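Local coordinates for protein L-Ribose isomerase (Acinetobacter, PDB 4Q0S) that isomerises the non-natural sugar L-ribose, probably to the matching ketose L-ribulose, in a cupin barrel that holds a metal ion, at residues E69-A73 against A166-R171; I75-N81 against L101-I107; V135-P139 against M155-W161. The contacts are given in a common frame with arbitrary orientation. Residues are numbered along the deposited sequence.

Contact 1: E69-A73 against A166-R171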
# COMPACT_ATOMS: atom_id res chain seq x y z
N GLU A 69 -23.36 -1.31 15.35
CA GLU A 69 -23.90 -1.98 16.52
C GLU A 69 -22.96 -3.00 17.14
O GLU A 69 -22.16 -3.64 16.45
CB GLU A 69 -25.22 -2.66 16.15
CG GLU A 69 -26.28 -1.70 15.62
CD GLU A 69 -27.52 -2.42 15.14
OE1 GLU A 69 -27.41 -3.24 14.20
OE2 GLU A 69 -28.60 -2.17 15.70
N PRO A 70 -23.04 -3.18 18.47
CA PRO A 70 -22.19 -4.13 19.18
C PRO A 70 -22.60 -5.60 19.05
O PRO A 70 -23.57 -6.05 19.66
CB PRO A 70 -22.25 -3.65 20.62
CG PRO A 70 -23.65 -3.10 20.72
CD PRO A 70 -23.79 -2.34 19.42
N TYR A 71 -21.85 -6.34 18.23
CA TYR A 71 -22.09 -7.76 18.03
C TYR A 71 -20.74 -8.46 18.00
O TYR A 71 -19.71 -7.81 17.79
CB TYR A 71 -22.86 -8.00 16.73
CG TYR A 71 -24.34 -7.70 16.85
CD1 TYR A 71 -25.21 -8.62 17.45
CD2 TYR A 71 -24.86 -6.49 16.40
CE1 TYR A 71 -26.57 -8.33 17.60
CE2 TYR A 71 -26.22 -6.19 16.55
CZ TYR A 71 -27.06 -7.12 17.16
OH TYR A 71 -28.40 -6.82 17.32
N GLU A 72 -20.74 -9.77 18.22
CA GLU A 72 -19.50 -10.53 18.22
C GLU A 72 -19.43 -11.36 16.95
O GLU A 72 -20.06 -12.42 16.82
CB GLU A 72 -19.42 -11.40 19.49
CG GLU A 72 -19.65 -10.54 20.75
CD GLU A 72 -19.50 -11.28 22.07
OE1 GLU A 72 -19.69 -12.51 22.11
OE2 GLU A 72 -19.20 -10.61 23.08
N ALA A 73 -18.65 -10.84 16.00
CA ALA A 73 -18.46 -11.46 14.69
C ALA A 73 -17.22 -10.85 14.05
O ALA A 73 -16.89 -9.68 14.30
CB ALA A 73 -19.68 -11.22 13.82
N ALA A 166 -19.90 0.27 24.23
CA ALA A 166 -21.12 -0.51 24.06
C ALA A 166 -20.77 -1.98 23.83
O ALA A 166 -20.07 -2.33 22.88
CB ALA A 166 -21.92 0.02 22.87
N LEU A 167 -21.27 -2.84 24.72
CA LEU A 167 -21.02 -4.27 24.63
C LEU A 167 -22.24 -4.98 24.06
O LEU A 167 -23.36 -4.46 24.13
CB LEU A 167 -20.69 -4.82 26.02
CG LEU A 167 -19.42 -4.28 26.69
CD1 LEU A 167 -19.29 -4.85 28.10
CD2 LEU A 167 -18.21 -4.66 25.85
N PRO A 168 -22.05 -6.17 23.48
CA PRO A 168 -23.19 -6.91 22.91
C PRO A 168 -24.25 -7.22 23.97
O PRO A 168 -23.92 -7.56 25.11
CB PRO A 168 -22.53 -8.18 22.35
CG PRO A 168 -21.11 -7.74 22.06
CD PRO A 168 -20.79 -6.89 23.26
N LYS A 169 -25.51 -7.11 23.58
CA LYS A 169 -26.61 -7.40 24.50
C LYS A 169 -26.57 -8.86 24.91
O LYS A 169 -26.53 -9.76 24.07
CB LYS A 169 -27.96 -7.11 23.83
CG LYS A 169 -28.14 -5.67 23.37
CD LYS A 169 -28.07 -4.70 24.54
CE LYS A 169 -28.41 -3.28 24.08
NZ LYS A 169 -27.58 -2.88 22.91
N GLY A 170 -26.57 -9.10 26.22
CA GLY A 170 -26.53 -10.46 26.72
C GLY A 170 -25.14 -11.05 26.79
O GLY A 170 -24.97 -12.23 27.07
N ARG A 171 -24.13 -10.22 26.52
CA ARG A 171 -22.74 -10.68 26.56
C ARG A 171 -21.91 -9.76 27.46
O ARG A 171 -20.72 -9.99 27.66
CB ARG A 171 -22.13 -10.65 25.14
CG ARG A 171 -22.84 -11.52 24.11
CD ARG A 171 -22.59 -13.00 24.36
NE ARG A 171 -23.31 -13.84 23.41
CZ ARG A 171 -22.81 -14.30 22.27
NH1 ARG A 171 -21.57 -14.01 21.92
NH2 ARG A 171 -23.55 -15.07 21.49
O HOH W 1 -26.03 -6.60 20.71
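Two irregular loops of the cupin barrel meet here: 69-73 leads into strand 73-82, while the segment 166-171 belongs to the long connection between strands 132-137 and 180-185. Side chains and single backbone atoms do the joining. The packing centres on two prolines, P70 and P168, whose CA atoms lie 4.8 Å apart. Rigid, compact rings suit such a place, since they fill space without needing polar partners. P70 CG approaches A166 CB at 4.2 Å, P70 CB lies 4.4 Å from P168 CD, and E72 CG abuts the corner of the P168 ring, CG to CG 3.4 Å. F113 of strand 113-118 touches both prolines. Backbone polarity adds a CA-H...O contact from P168 CA to P70 O (3.4 Å) and a water that donates to P70 O (2.7 Å) and accepts from K169 N (3.0 Å). P168 to R171 form a type II beta turn, R171 N bonding P168 O at 3.0 Å; a CB on G170 would press against K169 O. R171 also pairs with D56, and E72 OE2 bonds Y175. The salt bridge between them is shorter than usual, so its length deserves caution: R171 NH1 to E72 OE1, 2.4 Å.

Contact 2: I75-N81 against L101-I107. With RB0 (D-ribitol), chain C.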
# COMPACT_ATOMS: atom_id res chain seq x y z
N ILE A 75 -13.94 -11.63 10.69
CA ILE A 75 -13.45 -12.41 9.57
C ILE A 75 -11.99 -12.72 9.82
O ILE A 75 -11.25 -11.88 10.33
CB ILE A 75 -13.55 -11.62 8.24
CG1 ILE A 75 -15.02 -11.43 7.86
CG2 ILE A 75 -12.78 -12.35 7.14
CD1 ILE A 75 -15.21 -10.71 6.56
N ILE A 76 -11.57 -13.94 9.48
CA ILE A 76 -10.19 -14.33 9.65
C ILE A 76 -9.74 -15.06 8.40
O ILE A 76 -10.38 -16.01 7.97
CB ILE A 76 -9.98 -15.28 10.86
CG1 ILE A 76 -10.39 -14.57 12.15
CG2 ILE A 76 -8.52 -15.71 10.93
CD1 ILE A 76 -10.27 -15.45 13.40
N PHE A 77 -8.65 -14.58 7.80
CA PHE A 77 -8.08 -15.21 6.62
C PHE A 77 -6.74 -15.74 7.11
O PHE A 77 -5.81 -14.97 7.36
CB PHE A 77 -7.86 -14.20 5.49
CG PHE A 77 -9.14 -13.66 4.90
CD1 PHE A 77 -10.09 -14.51 4.34
CD2 PHE A 77 -9.38 -12.29 4.88
CE1 PHE A 77 -11.26 -14.00 3.77
CE2 PHE A 77 -10.55 -11.76 4.31
CZ PHE A 77 -11.49 -12.62 3.75
N GLU A 78 -6.65 -17.05 7.26
CA GLU A 78 -5.45 -17.69 7.75
C GLU A 78 -4.49 -18.06 6.62
O GLU A 78 -4.83 -18.86 5.75
CB GLU A 78 -5.85 -18.93 8.55
CG GLU A 78 -4.73 -19.79 9.06
CD GLU A 78 -5.26 -20.99 9.84
OE1 GLU A 78 -5.59 -20.82 11.03
OE2 GLU A 78 -5.36 -22.08 9.25
N SER A 79 -3.30 -17.46 6.62
CA SER A 79 -2.31 -17.72 5.58
C SER A 79 -1.30 -18.78 6.01
O SER A 79 -0.58 -19.34 5.18
CB SER A 79 -1.55 -16.45 5.21
OG SER A 79 -0.74 -15.99 6.28
N LEU A 80 -1.26 -19.06 7.30
CA LEU A 80 -0.33 -20.05 7.82
C LEU A 80 -0.73 -20.58 9.18
O LEU A 80 -1.18 -19.83 10.05
CB LEU A 80 1.08 -19.45 7.91
CG LEU A 80 2.18 -20.35 8.47
CD1 LEU A 80 2.56 -21.41 7.43
CD2 LEU A 80 3.38 -19.51 8.84
N ASN A 81 -0.58 -21.88 9.36
CA ASN A 81 -0.86 -22.54 10.63
C ASN A 81 0.05 -23.75 10.56
O ASN A 81 -0.38 -24.88 10.32
CB ASN A 81 -2.33 -22.93 10.75
CG ASN A 81 -2.74 -23.20 12.19
OD1 ASN A 81 -2.17 -22.63 13.12
ND2 ASN A 81 -3.73 -24.06 12.37
N LEU A 101 3.56 -21.89 14.14
CA LEU A 101 3.43 -20.53 13.62
C LEU A 101 2.10 -20.33 12.89
O LEU A 101 1.78 -21.04 11.93
CB LEU A 101 4.60 -20.23 12.67
CG LEU A 101 6.00 -20.33 13.29
CD1 LEU A 101 7.05 -20.38 12.19
CD2 LEU A 101 6.25 -19.16 14.22
N CYS A 102 1.33 -19.35 13.34
CA CYS A 102 0.04 -19.06 12.74
C CYS A 102 -0.05 -17.59 12.33
O CYS A 102 0.02 -16.69 13.17
CB CYS A 102 -1.08 -19.42 13.71
SG CYS A 102 -2.74 -19.14 13.07
N ASP A 103 -0.22 -17.35 11.03
CA ASP A 103 -0.31 -15.99 10.50
C ASP A 103 -1.70 -15.84 9.89
O ASP A 103 -2.11 -16.66 9.07
CB ASP A 103 0.75 -15.79 9.40
CG ASP A 103 1.00 -14.31 9.08
OD1 ASP A 103 0.02 -13.55 8.98
OD2 ASP A 103 2.17 -13.92 8.91
N LYS A 104 -2.43 -14.81 10.30
CA LYS A 104 -3.75 -14.56 9.77
C LYS A 104 -4.06 -13.07 9.75
O LYS A 104 -3.41 -12.28 10.44
CB LYS A 104 -4.82 -15.27 10.61
CG LYS A 104 -5.08 -14.61 11.96
CD LYS A 104 -4.83 -15.58 13.12
CE LYS A 104 -3.36 -16.00 13.20
NZ LYS A 104 -3.07 -16.83 14.42
N LEU A 105 -5.04 -12.70 8.95
CA LEU A 105 -5.48 -11.32 8.84
C LEU A 105 -6.88 -11.33 9.44
O LEU A 105 -7.70 -12.18 9.10
CB LEU A 105 -5.57 -10.89 7.38
CG LEU A 105 -5.84 -9.40 7.19
CD1 LEU A 105 -4.64 -8.61 7.73
CD2 LEU A 105 -6.07 -9.08 5.72
N MET A 106 -7.15 -10.41 10.36
CA MET A 106 -8.46 -10.35 10.99
C MET A 106 -9.13 -9.04 10.65
O MET A 106 -8.52 -7.97 10.73
CB MET A 106 -8.32 -10.52 12.50
CG MET A 106 -7.57 -11.79 12.89
SD MET A 106 -7.52 -12.13 14.65
CE MET A 106 -6.48 -10.84 15.23
N ILE A 107 -10.40 -9.12 10.27
CA ILE A 107 -11.15 -7.93 9.93
C ILE A 107 -12.39 -7.80 10.80
O ILE A 107 -13.26 -8.66 10.80
CB ILE A 107 -11.53 -7.94 8.43
CG1 ILE A 107 -10.26 -8.10 7.59
CG2 ILE A 107 -12.28 -6.66 8.07
CD1 ILE A 107 -10.50 -8.07 6.10
C1 RB0 C . -10.48 -15.90 17.49
O1 RB0 C . -11.60 -16.71 17.21
C2 RB0 C . -9.24 -16.49 16.82
O2 RB0 C . -8.83 -17.66 17.51
C3 RB0 C . -8.10 -15.45 16.78
O3 RB0 C . -7.04 -15.93 15.96
C4 RB0 C . -7.55 -15.09 18.16
O4 RB0 C . -7.88 -16.12 19.09
C5 RB0 C . -8.14 -13.76 18.63
O5 RB0 C . -7.51 -13.35 19.84
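Segments 75-81 and 101-107 pair antiparallel in the wall of the cupin barrel. I75/I107 (N to O 3.0 Å, O to N 2.9 Å) and F77/L105 (2.9 Å both ways) are hydrogen-bonded pairs; I76/M106 and E78/K104 are non-hydrogen-bonded pairs. At a classic beta bulge S79 N (2.8 Å) and L80 N (3.1 Å) both donate to D103 O, and the register shifts by one between E78 and L80 as the strand turns a corner. On one face I75 sits beside I107 (CB to CB 4.2 Å), and I107 CD1 meets the F77 ring edge at CE2 (4.1 Å). Helix 19-35 packs onto this apolar face through W25, A29 and A30. The other face lines the hollow of the barrel, I76 CG1 resting on M106 CG (4.0 Å) and I76 CG2 on K104 CB (3.7 Å). These side chains border the ribitol: K104 CD lies 3.6 Å from its O3, I76 CD1 3.7 Å from C2 and M106 SD 4.0 Å from C3. D103 bonds Y38 and, by a salt bridge, K190 of the second subunit; K104 pairs with E215. I76 and M106 thus offer the ribitol carbons van der Waals contact, while E215 OE2 and R254 NH1 hydrogen-bond it.

Contact 3: V135-P139 against M155-W161. With RB0 (D-ribitol), chain D.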
# COMPACT_ATOMS: atom_id res chain seq x y z
N VAL A 135 -8.22 -3.25 22.58
CA VAL A 135 -8.05 -4.54 23.23
C VAL A 135 -8.43 -4.46 24.70
O VAL A 135 -8.06 -3.52 25.41
CB VAL A 135 -6.57 -5.02 23.12
CG1 VAL A 135 -6.46 -6.46 23.60
CG2 VAL A 135 -6.09 -4.89 21.68
N PHE A 136 -9.18 -5.45 25.15
CA PHE A 136 -9.62 -5.54 26.53
C PHE A 136 -9.01 -6.86 26.98
O PHE A 136 -9.10 -7.86 26.28
CB PHE A 136 -11.15 -5.60 26.59
CG PHE A 136 -11.82 -4.51 25.79
CD1 PHE A 136 -11.92 -3.21 26.29
CD2 PHE A 136 -12.32 -4.78 24.52
CE1 PHE A 136 -12.49 -2.19 25.52
CE2 PHE A 136 -12.89 -3.77 23.75
CZ PHE A 136 -12.98 -2.47 24.25
N TYR A 137 -8.35 -6.85 28.14
CA TYR A 137 -7.74 -8.08 28.61
C TYR A 137 -7.48 -8.11 30.11
O TYR A 137 -7.56 -7.10 30.80
CB TYR A 137 -6.41 -8.31 27.89
CG TYR A 137 -5.35 -7.28 28.23
CD1 TYR A 137 -5.40 -5.99 27.69
CD2 TYR A 137 -4.30 -7.59 29.09
CE1 TYR A 137 -4.43 -5.04 27.99
CE2 TYR A 137 -3.33 -6.64 29.41
CZ TYR A 137 -3.40 -5.37 28.86
OH TYR A 137 -2.43 -4.44 29.14
N SER A 138 -7.16 -9.31 30.60
CA SER A 138 -6.85 -9.53 32.00
C SER A 138 -5.33 -9.60 32.08
O SER A 138 -4.71 -10.45 31.44
CB SER A 138 -7.45 -10.85 32.48
OG SER A 138 -7.09 -11.10 33.84
N PRO A 139 -4.71 -8.71 32.87
CA PRO A 139 -3.26 -8.67 33.03
C PRO A 139 -2.67 -9.88 33.76
O PRO A 139 -1.46 -10.10 33.74
CB PRO A 139 -3.04 -7.36 33.78
CG PRO A 139 -4.27 -7.25 34.62
CD PRO A 139 -5.36 -7.65 33.66
N MET A 155 2.21 -9.78 31.44
CA MET A 155 1.48 -8.81 30.63
C MET A 155 1.46 -7.45 31.32
O MET A 155 1.35 -7.36 32.54
CB MET A 155 0.03 -9.26 30.41
CG MET A 155 -0.14 -10.43 29.45
SD MET A 155 0.23 -9.98 27.73
CE MET A 155 -0.99 -8.72 27.44
N PRO A 156 1.56 -6.37 30.53
CA PRO A 156 1.54 -5.01 31.10
C PRO A 156 0.14 -4.71 31.64
O PRO A 156 -0.86 -5.21 31.14
CB PRO A 156 1.91 -4.13 29.91
CG PRO A 156 1.37 -4.92 28.73
CD PRO A 156 1.78 -6.33 29.08
N VAL A 157 0.08 -3.88 32.68
CA VAL A 157 -1.19 -3.52 33.30
C VAL A 157 -2.11 -2.73 32.37
O VAL A 157 -3.33 -2.86 32.45
CB VAL A 157 -0.94 -2.72 34.60
CG1 VAL A 157 -2.23 -2.14 35.12
CG2 VAL A 157 -0.33 -3.64 35.64
N GLY A 158 -1.53 -1.93 31.49
CA GLY A 158 -2.36 -1.17 30.57
C GLY A 158 -3.12 -0.05 31.24
O GLY A 158 -2.73 0.42 32.30
N SER A 159 -4.22 0.37 30.63
CA SER A 159 -5.03 1.44 31.18
C SER A 159 -6.47 0.99 31.44
O SER A 159 -6.88 -0.09 31.02
CB SER A 159 -5.08 2.61 30.19
OG SER A 159 -3.78 2.97 29.76
N PRO A 160 -7.23 1.81 32.17
CA PRO A 160 -8.61 1.41 32.43
C PRO A 160 -9.38 1.61 31.12
O PRO A 160 -8.88 2.25 30.19
CB PRO A 160 -9.07 2.39 33.51
CG PRO A 160 -8.25 3.61 33.22
CD PRO A 160 -6.88 3.03 32.93
N TRP A 161 -10.58 1.06 31.06
CA TRP A 161 -11.40 1.20 29.87
C TRP A 161 -11.82 2.65 29.70
O TRP A 161 -12.00 3.38 30.68
CB TRP A 161 -12.68 0.40 30.01
CG TRP A 161 -12.58 -1.06 29.79
CD1 TRP A 161 -11.56 -1.89 30.15
CD2 TRP A 161 -13.61 -1.90 29.26
NE1 TRP A 161 -11.89 -3.20 29.88
CE2 TRP A 161 -13.15 -3.23 29.33
CE3 TRP A 161 -14.89 -1.65 28.74
CZ2 TRP A 161 -13.92 -4.31 28.90
CZ3 TRP A 161 -15.65 -2.73 28.31
CH2 TRP A 161 -15.16 -4.04 28.39
C1 RB0 D . 5.80 -3.91 24.12
O1 RB0 D . 6.66 -3.27 23.20
C2 RB0 D . 4.37 -3.79 23.62
O2 RB0 D . 4.07 -2.41 23.41
C3 RB0 D . 3.39 -4.37 24.65
O3 RB0 D . 3.49 -3.66 25.87
C4 RB0 D . 3.61 -5.86 24.90
O4 RB0 D . 3.76 -6.55 23.67
C5 RB0 D . 2.41 -6.41 25.67
O5 RB0 D . 2.55 -7.81 25.84
O HOH W 2 0.93 -10.84 33.70
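The final part of strand 132-137 of the cupin barrel and the residues after it pack against 155-161, an irregular piece of the loop that follows. F136 points toward it and lays its CD1 over one face of the W161 indole, 3.3 Å from CE2. The ring planes lie at 43°, with 4.3 Å between the centroids of the phenyl and the six-membered ring, while W161 NE1 is satisfied by L178 O. Y137 comes next. Its CE2 packs on M155 CE at 3.7 Å, and its hydroxyl donates to P156 O at 2.7 Å, so one long aromatic side chain supplies both apolar surface and a polar tip. G158 suits the space beside that tip: its phi is positive, and a CB there would clash with Y137 OH. After S138, P139 CB lies 4.0 Å from P156 O, and a water bridges P139 O (2.5 Å) and M155 N (2.8 Å). A second ribitol lies nearby, P156 CD 3.5 Å from its C5 and M155 SD 3.7 Å from its O5. The directed hydrogen bond, water bridge and aromatic packing are consistent with a loop held so that M155 and P156 can border this ribitol, which V192 O also hydrogen-bonds.

Overall arrangement
Contact 2 is the buried one, its centre about 9 Å from the centre of the chain, and joins neighbouring strands of one sheet through a backbone ladder. Contacts 1 and 3 are partly buried, their centres about 15 and 17 Å from the chain's centre, and rely on side chains and bridging waters: prolines and a salt bridge in contact 1, aromatics and a tyrosine hydroxyl in contact 3, whose strand belongs to the other sheet. Segments 166-171 and 155-161 share one connection, and L167 CD2 touches W161 CH2 at 4.0 Å. Segment 69-73 lies just before 75-81, reaching the start of strand 73-82. Contacts 2 and 3 border different ribitols; contact 2 alone meets a second subunit.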